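Local coordinates for 3-oxoacyl-[acyl-carrier-protein] synthase, mitochondrial (Arabidopsis thaliana, PDB 2IX4) that catalyses the condensation steps of mitochondrial fatty acid synthesis, adding two carbons from malonyl-ACP to a growing acyl chain, at residues Lys113-Ser119 with Gly167-His173. Residues are numbered along the deposited sequence; the frame is centred on the assembly and turned at random.
Sequences KERTGVS and GFQGPNH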
loop_
_atom_site.group_PDB
_atom_site.type_symbol
_atom_site.label_atom_id
_atom_site.label_comp_id
_atom_site.label_asym_id
_atom_site.label_seq_id
_atom_site.Cartn_x
_atom_site.Cartn_y
_atom_site.Cartn_z
ATOM N N LYS A 113 7.356 -11.161 -20.696
ATOM C CA LYS A 113 7.682 -11.039 -19.265
ATOM C C LYS A 113 7.760 -9.576 -18.832
ATOM O O LYS A 113 7.269 -9.204 -17.766
ATOM C CB LYS A 113 9.025 -11.708 -18.971
ATOM C CG LYS A 113 9.001 -13.223 -18.870
ATOM C CD LYS A 113 10.390 -13.723 -18.498
ATOM C CE LYS A 113 10.406 -15.205 -18.193
ATOM N NZ LYS A 113 11.746 -15.631 -17.696
ATOM N N GLU A 114 8.384 -8.758 -19.678
ATOM C CA GLU A 114 8.519 -7.320 -19.442
ATOM C C GLU A 114 7.186 -6.584 -19.532
ATOM O O GLU A 114 7.033 -5.497 -18.965
ATOM C CB GLU A 114 9.514 -6.713 -20.433
ATOM C CG GLU A 114 10.972 -7.039 -20.140
ATOM C CD GLU A 114 11.915 -6.578 -21.241
ATOM O OE1 GLU A 114 11.520 -5.728 -22.071
ATOM O OE2 GLU A 114 13.061 -7.071 -21.277
ATOM N N ARG A 115 6.227 -7.174 -20.243
ATOM C CA ARG A 115 4.888 -6.590 -20.376
ATOM C C ARG A 115 3.888 -7.125 -19.345
ATOM O O ARG A 115 2.707 -6.772 -19.377
ATOM C CB ARG A 115 4.352 -6.766 -21.806
ATOM C CG ARG A 115 5.044 -5.886 -22.852
ATOM C CD ARG A 115 4.895 -4.391 -22.533
ATOM N NE ARG A 115 3.543 -3.894 -22.780
ATOM C CZ ARG A 115 3.099 -2.691 -22.421
ATOM N NH1 ARG A 115 3.893 -1.845 -21.780
ATOM N NH2 ARG A 115 1.853 -2.332 -22.699
ATOM N N THR A 116 4.374 -7.966 -18.432
ATOM C CA THR A 116 3.558 -8.523 -17.351
ATOM C C THR A 116 3.977 -7.949 -16.001
ATOM O O THR A 116 5.138 -8.049 -15.611
ATOM C CB THR A 116 3.668 -10.062 -17.298
ATOM O OG1 THR A 116 3.399 -10.605 -18.597
ATOM C CG2 THR A 116 2.679 -10.650 -16.281
ATOM N N GLY A 117 3.026 -7.358 -15.287
ATOM C CA GLY A 117 3.288 -6.824 -13.955
ATOM C C GLY A 117 2.525 -7.540 -12.852
ATOM O O GLY A 117 1.769 -8.487 -13.103
ATOM N N VAL A 118 2.728 -7.081 -11.621
ATOM C CA VAL A 118 2.094 -7.678 -10.446
ATOM C C VAL A 118 1.615 -6.573 -9.511
ATOM O O VAL A 118 2.352 -5.623 -9.239
ATOM C CB VAL A 118 3.066 -8.620 -9.687
ATOM C CG1 VAL A 118 2.335 -9.387 -8.588
ATOM C CG2 VAL A 118 3.739 -9.606 -10.644
ATOM N N SER A 119 0.374 -6.700 -9.039
ATOM C CA SER A 119 -0.201 -5.783 -8.051
ATOM C C SER A 119 -1.022 -6.559 -7.017
ATOM O O SER A 119 -2.247 -6.667 -7.126
ATOM C CB SER A 119 -1.055 -4.708 -8.727
ATOM O OG SER A 119 -1.471 -3.725 -7.785
ATOM N N GLY A 167 9.484 -14.067 -13.332
ATOM C CA GLY A 167 10.307 -13.155 -14.121
ATOM C C GLY A 167 9.505 -11.999 -14.686
ATOM O O GLY A 167 9.820 -11.488 -15.758
ATOM N N PHE A 168 8.471 -11.587 -13.958
ATOM C CA PHE A 168 7.580 -10.526 -14.420
ATOM C C PHE A 168 8.186 -9.153 -14.148
ATOM O O PHE A 168 8.398 -8.777 -12.990
ATOM C CB PHE A 168 6.188 -10.659 -13.781
ATOM C CG PHE A 168 5.414 -11.878 -14.231
ATOM C CD1 PHE A 168 4.400 -12.398 -13.435
ATOM C CD2 PHE A 168 5.701 -12.509 -15.445
ATOM C CE1 PHE A 168 3.671 -13.519 -13.839
ATOM C CE2 PHE A 168 4.983 -13.634 -15.857
ATOM C CZ PHE A 168 3.964 -14.139 -15.051
ATOM N N GLN A 169 8.454 -8.408 -15.221
ATOM C CA GLN A 169 9.205 -7.154 -15.134
ATOM C C GLN A 169 8.389 -5.914 -15.512
ATOM O O GLN A 169 8.946 -4.830 -15.713
ATOM C CB GLN A 169 10.486 -7.239 -15.968
ATOM C CG GLN A 169 11.441 -8.332 -15.506
ATOM C CD GLN A 169 12.420 -8.746 -16.585
ATOM O OE1 GLN A 169 13.327 -7.996 -16.931
ATOM N NE2 GLN A 169 12.244 -9.951 -17.114
ATOM N N GLY A 170 7.072 -6.081 -15.600
ATOM C CA GLY A 170 6.157 -4.952 -15.725
ATOM C C GLY A 170 6.016 -4.269 -14.377
ATOM O O GLY A 170 6.778 -4.567 -13.452
ATOM N N PRO A 171 5.041 -3.351 -14.246
ATOM C CA PRO A 171 4.837 -2.656 -12.971
ATOM C C PRO A 171 4.787 -3.614 -11.774
ATOM O O PRO A 171 4.025 -4.584 -11.784
ATOM C CB PRO A 171 3.487 -1.960 -13.162
ATOM C CG PRO A 171 3.379 -1.744 -14.627
ATOM C CD PRO A 171 4.081 -2.912 -15.276
ATOM N N ASN A 172 5.628 -3.342 -10.778
ATOM C CA ASN A 172 5.670 -4.088 -9.523
ATOM C C ASN A 172 5.064 -3.171 -8.466
ATOM O O ASN A 172 5.693 -2.202 -8.038
ATOM C CB ASN A 172 7.124 -4.462 -9.191
ATOM C CG ASN A 172 7.270 -5.264 -7.896
ATOM O OD1 ASN A 172 6.401 -5.251 -7.026
ATOM N ND2 ASN A 172 8.399 -5.950 -7.762
ATOM N N HIS A 173 3.839 -3.491 -8.054
ATOM C CA HIS A 173 2.966 -2.536 -7.372
ATOM C C HIS A 173 2.198 -3.181 -6.215
ATOM O O HIS A 173 2.080 -4.406 -6.127
ATOM C CB HIS A 173 1.998 -1.944 -8.409
ATOM C CG HIS A 173 1.095 -0.871 -7.880
ATOM N ND1 HIS A 173 -0.235 -1.095 -7.591
ATOM C CD2 HIS A 173 1.321 0.438 -7.621
ATOM C CE1 HIS A 173 -0.786 0.028 -7.162
ATOM N NE2 HIS A 173 0.136 0.973 -7.171
#
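Gly167 sets its carbonyl O 3.3 Å from Lys113 CB, where residues 167-173, leaving helix 157-166, come alongside residues 113-119 and then join strand 116-122 as a short parallel neighbour in the N-terminal half of the thiolase fold. Phe168 lays one ring face under Thr116: CG2 stands 3.5 Å from the ring centroid, only 7° off the normal, a CH-pi contact. With CG2 anti to the backbone N, the Thr116 methyl is put over the ring, and OG1, beside that N, bonds to Glu112 O. Val118 CG2 meets the same ring at its edge, so an alanine in place of Phe168 would probably leave both methyls facing a gap. Gln169 N bonds to Lys113 O, which takes Thr116 N from the opposite face of its carbonyl plane. The Gln169 amide spans Gly167 O and Glu110 through NE2, and OE1 reaches Lys294 of the second subunit, which also pairs with Glu114. Gly170 N donates to Thr116 O (2.8 Å) from above that carbonyl's plane. Val118 N gives a hydrogen bond to Pro171 O from nearly in line with that carbonyl (C=O...N 169°). Asn172 forms a parallel bridge with Val118, whose O accepts from His173 N. His173 NE2 bonds to Asp188 of the second subunit, which places this strand at the dimer interface; at the other ring nitrogen, ND1 lies 2.9 Å from Ser119 OG in a hydrogen bond near the ring plane.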